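PaxB (Photorhabdus luminescens, PDB 6EK4) probably acts as the B component of a two-component alpha-helical pore-forming toxin, related to YaxAB, that would insert into target membranes. Local coordinates at residues Val65-Thr70 / Arg127-Leu132; Gln74-Asp79 / Lys331-Gln336. All coordinates share one frame; numbering follows the deposited sequence.

Contact 1 of 2, residues Val65-Thr70 / Arg127-Leu132; sequences VPQLQT and RKEANL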
loop_
_atom_site.group_PDB
_atom_site.type_symbol
_atom_site.label_atom_id
_atom_site.label_comp_id
_atom_site.label_asym_id
_atom_site.label_seq_id
_atom_site.Cartn_x
_atom_site.Cartn_y
_atom_site.Cartn_z
ATOM N N VAL A 65 20.690 -10.438 17.094
ATOM C CA VAL A 65 20.808 -9.825 18.421
ATOM C C VAL A 65 21.246 -10.831 19.503
ATOM O O VAL A 65 22.266 -10.610 20.156
ATOM C CB VAL A 65 19.510 -9.079 18.828
ATOM C CG1 VAL A 65 19.606 -8.552 20.257
ATOM C CG2 VAL A 65 19.237 -7.934 17.862
ATOM N N PRO A 66 20.494 -11.937 19.691
ATOM C CA PRO A 66 20.917 -12.937 20.679
ATOM C C PRO A 66 22.172 -13.716 20.278
ATOM O O PRO A 66 22.844 -14.275 21.145
ATOM C CB PRO A 66 19.710 -13.879 20.763
ATOM C CG PRO A 66 19.044 -13.747 19.444
ATOM C CD PRO A 66 19.213 -12.307 19.066
ATOM N N GLN A 67 22.475 -13.757 18.982
ATOM C CA GLN A 67 23.693 -14.401 18.489
ATOM C C GLN A 67 24.930 -13.599 18.889
ATOM O O GLN A 67 25.879 -14.149 19.448
ATOM C CB GLN A 67 23.638 -14.561 16.965
ATOM C CG GLN A 67 24.883 -15.171 16.327
ATOM C CD GLN A 67 25.204 -16.562 16.844
ATOM O OE1 GLN A 67 24.314 -17.313 17.244
ATOM N NE2 GLN A 67 26.485 -16.916 16.829
ATOM N N LEU A 68 24.910 -12.300 18.594
ATOM C CA LEU A 68 26.032 -11.415 18.912
ATOM C C LEU A 68 26.173 -11.168 20.415
ATOM O O LEU A 68 27.285 -10.970 20.906
ATOM C CB LEU A 68 25.895 -10.083 18.170
ATOM C CG LEU A 68 26.030 -10.163 16.647
ATOM C CD1 LEU A 68 25.677 -8.827 16.012
ATOM C CD2 LEU A 68 27.431 -10.598 16.240
ATOM N N GLN A 69 25.054 -11.174 21.138
ATOM C CA GLN A 69 25.091 -11.074 22.598
ATOM C C GLN A 69 25.861 -12.248 23.195
ATOM O O GLN A 69 26.733 -12.054 24.037
ATOM C CB GLN A 69 23.681 -11.012 23.193
ATOM C CG GLN A 69 23.079 -9.615 23.210
ATOM C CD GLN A 69 21.754 -9.545 23.950
ATOM O OE1 GLN A 69 21.372 -8.491 24.457
ATOM N NE2 GLN A 69 21.044 -10.668 24.013
ATOM N N THR A 70 25.544 -13.460 22.743
ATOM C CA THR A 70 26.242 -14.664 23.197
ATOM C C THR A 70 27.750 -14.569 22.961
ATOM O O THR A 70 28.539 -14.896 23.845
ATOM C CB THR A 70 25.712 -15.930 22.488
ATOM O OG1 THR A 70 24.302 -16.057 22.715
ATOM C CG2 THR A 70 26.421 -17.183 23.003
ATOM N N ARG A 127 31.178 -9.724 11.328
ATOM C CA ARG A 127 31.276 -9.682 9.867
ATOM C C ARG A 127 30.313 -10.673 9.208
ATOM O O ARG A 127 29.736 -10.383 8.158
ATOM C CB ARG A 127 32.712 -9.969 9.417
ATOM C CG ARG A 127 33.686 -8.838 9.711
ATOM C CD ARG A 127 33.630 -7.757 8.641
ATOM N NE ARG A 127 34.156 -6.476 9.112
ATOM C CZ ARG A 127 35.447 -6.186 9.274
ATOM N NH1 ARG A 127 36.393 -7.086 9.015
ATOM N NH2 ARG A 127 35.797 -4.979 9.708
ATOM N N LYS A 128 30.148 -11.837 9.833
ATOM C CA LYS A 128 29.214 -12.860 9.361
ATOM C C LYS A 128 27.769 -12.348 9.359
ATOM O O LYS A 128 27.005 -12.646 8.440
ATOM C CB LYS A 128 29.347 -14.129 10.221
ATOM C CG LYS A 128 28.365 -15.248 9.897
ATOM C CD LYS A 128 27.188 -15.268 10.861
ATOM C CE LYS A 128 26.081 -16.192 10.374
ATOM N NZ LYS A 128 26.537 -17.605 10.244
ATOM N N GLU A 129 27.406 -11.579 10.384
ATOM C CA GLU A 129 26.070 -10.984 10.479
ATOM C C GLU A 129 25.896 -9.808 9.522
ATOM O O GLU A 129 24.801 -9.583 9.007
ATOM C CB GLU A 129 25.780 -10.527 11.913
ATOM C CG GLU A 129 25.704 -11.659 12.927
ATOM C CD GLU A 129 24.582 -12.643 12.644
ATOM O OE1 GLU A 129 23.493 -12.210 12.215
ATOM O OE2 GLU A 129 24.791 -13.856 12.856
ATOM N N ALA A 130 26.970 -9.057 9.293
ATOM C CA ALA A 130 26.944 -7.936 8.354
ATOM C C ALA A 130 26.772 -8.431 6.920
ATOM O O ALA A 130 25.945 -7.908 6.173
ATOM C CB ALA A 130 28.214 -7.108 8.477
ATOM N N ASN A 131 27.555 -9.441 6.546
ATOM C CA ASN A 131 27.469 -10.042 5.213
ATOM C C ASN A 131 26.125 -10.728 4.972
ATOM O O ASN A 131 25.611 -10.716 3.854
ATOM C CB ASN A 131 28.606 -11.047 4.999
ATOM C CG ASN A 131 29.976 -10.391 4.985
ATOM O OD1 ASN A 131 30.108 -9.188 5.211
ATOM N ND2 ASN A 131 31.006 -11.185 4.719
ATOM N N LEU A 132 25.569 -11.326 6.026
ATOM C CA LEU A 132 24.252 -11.957 5.959
ATOM C C LEU A 132 23.158 -10.913 5.738
ATOM O O LEU A 132 22.323 -11.067 4.848
ATOM C CB LEU A 132 23.975 -12.753 7.240
ATOM C CG LEU A 132 22.596 -13.406 7.399
ATOM C CD1 LEU A 132 22.209 -14.213 6.168
ATOM C CD2 LEU A 132 22.571 -14.282 8.641
#
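L68 and E129 pack side by side where helix 42-73, kinked at P66, lies against helix 101-141, two neighbouring helices of the elongated helical bundle that makes up this pore-forming toxin chain. The two segments run in broadly opposite directions, and the CA atoms nearest each other are those of L68 and E129, 8.4 Å apart. The tight part is apolar and buried. CD2 of L68 lies 3.9 Å from CG of E129, with the branch carbon CG of L68 only slightly farther from that methylene, so the glutamate offers its aliphatic stem rather than its charge to the leucine. The L68 and E129 chains run alongside each other, pointing contrary ways. L68 also touches W309 of helix 247-321 and L340 of helix 326-348, which places it in the bundle interior.

The looser side faces solvent. A bend in the E129 chain (chi2 -62°) turns its carboxylate off the leucine toward Q67, an exposed residue, and OE2 of E129 comes to 3.7 Å from CG of Q67. The two side chains cross at about a right angle. The Q67 amide does not grasp the carboxylate: its NE2 stays 5.3 Å from OE2 of E129, so this edge is van der Waals contact without a hydrogen bond. NZ of K128, 4.9 Å from OE2 of E129, is too far for a bond but may ease the negative charge there. The planes of the Q67 amide and the E129 carboxylate are turned 30° apart, and it is the methylene CG of Q67 that meets OE2 of E129.

Contact 2 of 2, residues Gln74-Asp79 / Lys331-Gln336; sequences QLPPQD and KIIHKQ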
loop_
_atom_site.group_PDB
_atom_site.type_symbol
_atom_site.label_atom_id
_atom_site.label_comp_id
_atom_site.label_asym_id
_atom_site.label_seq_id
_atom_site.Cartn_x
_atom_site.Cartn_y
_atom_site.Cartn_z
ATOM N N GLN A 74 31.058 -13.787 26.070
ATOM C CA GLN A 74 32.096 -14.773 26.387
ATOM C C GLN A 74 33.444 -14.142 26.754
ATOM O O GLN A 74 34.264 -14.781 27.416
ATOM C CB GLN A 74 32.285 -15.753 25.224
ATOM C CG GLN A 74 31.095 -16.674 25.003
ATOM C CD GLN A 74 31.412 -17.852 24.100
ATOM O OE1 GLN A 74 30.752 -18.062 23.082
ATOM N NE2 GLN A 74 32.425 -18.631 24.471
ATOM N N LEU A 75 33.670 -12.897 26.335
ATOM C CA LEU A 75 34.957 -12.224 26.562
ATOM C C LEU A 75 35.174 -11.719 28.003
ATOM O O LEU A 75 36.185 -12.062 28.617
ATOM C CB LEU A 75 35.175 -11.090 25.545
ATOM C CG LEU A 75 35.868 -11.499 24.242
ATOM C CD1 LEU A 75 35.097 -12.597 23.524
ATOM C CD2 LEU A 75 36.052 -10.291 23.336
ATOM N N PRO A 76 34.237 -10.911 28.547
ATOM C CA PRO A 76 34.411 -10.354 29.902
ATOM C C PRO A 76 34.801 -11.343 31.019
ATOM O O PRO A 76 35.674 -11.016 31.826
ATOM C CB PRO A 76 33.049 -9.717 30.201
ATOM C CG PRO A 76 32.495 -9.370 28.867
ATOM C CD PRO A 76 33.015 -10.396 27.900
ATOM N N PRO A 77 34.175 -12.538 31.074
ATOM C CA PRO A 77 34.535 -13.465 32.160
ATOM C C PRO A 77 35.914 -14.135 32.047
ATOM O O PRO A 77 36.274 -14.924 32.925
ATOM C CB PRO A 77 33.424 -14.522 32.101
ATOM C CG PRO A 77 32.932 -14.479 30.700
ATOM C CD PRO A 77 33.026 -13.039 30.296
ATOM N N GLN A 78 36.675 -13.832 30.995
ATOM C CA GLN A 78 38.023 -14.385 30.831
ATOM C C GLN A 78 38.975 -13.830 31.894
ATOM O O GLN A 78 38.794 -12.712 32.383
ATOM C CB GLN A 78 38.571 -14.089 29.429
ATOM C CG GLN A 78 37.787 -14.720 28.281
ATOM C CD GLN A 78 38.130 -16.181 28.046
ATOM O OE1 GLN A 78 38.389 -16.935 28.985
ATOM N NE2 GLN A 78 38.124 -16.590 26.782
ATOM N N ASP A 79 39.989 -14.621 32.240
ATOM C CA ASP A 79 40.925 -14.268 33.313
ATOM C C ASP A 79 41.861 -13.112 32.956
ATOM O O ASP A 79 42.241 -12.331 33.832
ATOM C CB ASP A 79 41.765 -15.489 33.720
ATOM C CG ASP A 79 40.978 -16.503 34.541
ATOM O OD1 ASP A 79 39.739 -16.375 34.645
ATOM O OD2 ASP A 79 41.609 -17.433 35.086
ATOM N N LYS A 331 35.374 -1.326 27.885
ATOM C CA LYS A 331 34.375 -0.284 27.641
ATOM C C LYS A 331 33.684 -0.488 26.290
ATOM O O LYS A 331 32.471 -0.306 26.178
ATOM C CB LYS A 331 35.017 1.107 27.685
ATOM C CG LYS A 331 34.019 2.240 27.905
ATOM C CD LYS A 331 34.379 3.486 27.110
ATOM C CE LYS A 331 33.946 3.360 25.657
ATOM N NZ LYS A 331 34.420 4.502 24.827
ATOM N N ILE A 332 34.461 -0.865 25.275
ATOM C CA ILE A 332 33.934 -1.089 23.924
ATOM C C ILE A 332 32.926 -2.238 23.915
ATOM O O ILE A 332 31.887 -2.148 23.263
ATOM C CB ILE A 332 35.059 -1.393 22.903
ATOM C CG1 ILE A 332 36.059 -0.230 22.810
ATOM C CG2 ILE A 332 34.481 -1.698 21.526
ATOM C CD1 ILE A 332 35.446 1.111 22.462
ATOM N N ILE A 333 33.240 -3.311 24.637
ATOM C CA ILE A 333 32.350 -4.468 24.735
ATOM C C ILE A 333 31.045 -4.101 25.443
ATOM O O ILE A 333 29.964 -4.456 24.973
ATOM C CB ILE A 333 33.036 -5.652 25.457
ATOM C CG1 ILE A 333 34.153 -6.224 24.578
ATOM C CG2 ILE A 333 32.031 -6.750 25.793
ATOM C CD1 ILE A 333 35.125 -7.118 25.319
ATOM N N HIS A 334 31.150 -3.390 26.565
ATOM C CA HIS A 334 29.968 -2.985 27.336
ATOM C C HIS A 334 29.098 -1.965 26.596
ATOM O O HIS A 334 27.879 -1.950 26.772
ATOM C CB HIS A 334 30.367 -2.453 28.718
ATOM C CG HIS A 334 30.611 -3.533 29.728
ATOM N ND1 HIS A 334 31.805 -4.215 29.816
ATOM C CD2 HIS A 334 29.808 -4.056 30.685
ATOM C CE1 HIS A 334 31.730 -5.109 30.786
ATOM N NE2 HIS A 334 30.528 -5.033 31.329
ATOM N N LYS A 335 29.722 -1.124 25.775
ATOM C CA LYS A 335 28.983 -0.167 24.949
ATOM C C LYS A 335 28.254 -0.909 23.826
ATOM O O LYS A 335 27.094 -0.617 23.529
ATOM C CB LYS A 335 29.923 0.893 24.366
ATOM C CG LYS A 335 29.229 2.191 23.990
ATOM C CD LYS A 335 30.122 3.077 23.136
ATOM C CE LYS A 335 29.400 4.348 22.718
ATOM N NZ LYS A 335 30.160 5.111 21.691
ATOM N N GLN A 336 28.948 -1.867 23.213
ATOM C CA GLN A 336 28.356 -2.728 22.187
ATOM C C GLN A 336 27.256 -3.623 22.757
ATOM O O GLN A 336 26.263 -3.891 22.083
ATOM C CB GLN A 336 29.428 -3.599 21.522
ATOM C CG GLN A 336 30.312 -2.850 20.537
ATOM C CD GLN A 336 31.293 -3.758 19.815
ATOM O OE1 GLN A 336 31.197 -4.983 19.885
ATOM N NE2 GLN A 336 32.243 -3.156 19.110
#
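Apolar packing joins the two segments: I333, on helix 326-348, sends each of its branches to a different residue of the 74-79 loop. CD1, at the end of the longer branch, lies 3.9 Å from CD2 of L75 and 4.0 Å from CB of L75, the two side chains crossing at about a right angle. The shorter branch is placed anti to the backbone N, and its CG2 reaches CG of the P76 ring at 4.1 Å. L75 is buried and also rests on V119 and V122 of helix 101-141, so it is wedged between two helices of the bundle.

Backbone bonding shapes the loop. Residues L75 to Q78 form a type I beta turn, closed by Q78 N to L75 O at 3.0 Å, and this turn links helix 42-73 to helix 80-90 in the all-helical toxin fold.

No hydrogen bond joins the segments. The exposed H334 ring leans toward the proline, CE1 of H334 coming to 4.7 Å from CG of P76, while its ND1 is hydrogen-bonded to O of T330 in the preceding turn.

Overall arrangement
Contacts 1 and 2 lie on the same side of the chain's centre, their own centres 16 Å apart, and contact 2 is farther out, about 44 Å from the chain centre against 32 Å. Segments 65-70 and 74-79 follow closely along the chain, yet their partners alternate with them in sequence, so the two contacts cross. The same helices recur at both: helix 326-348 supplies I333 to contact 2 and L340, which touches L68 of contact 1, while helix 101-141 supplies E129 to contact 1 and V119 and V122 to L75. A bound sodium ion lies about 14 Å from the E129 side chain, too far to be part of contact 1.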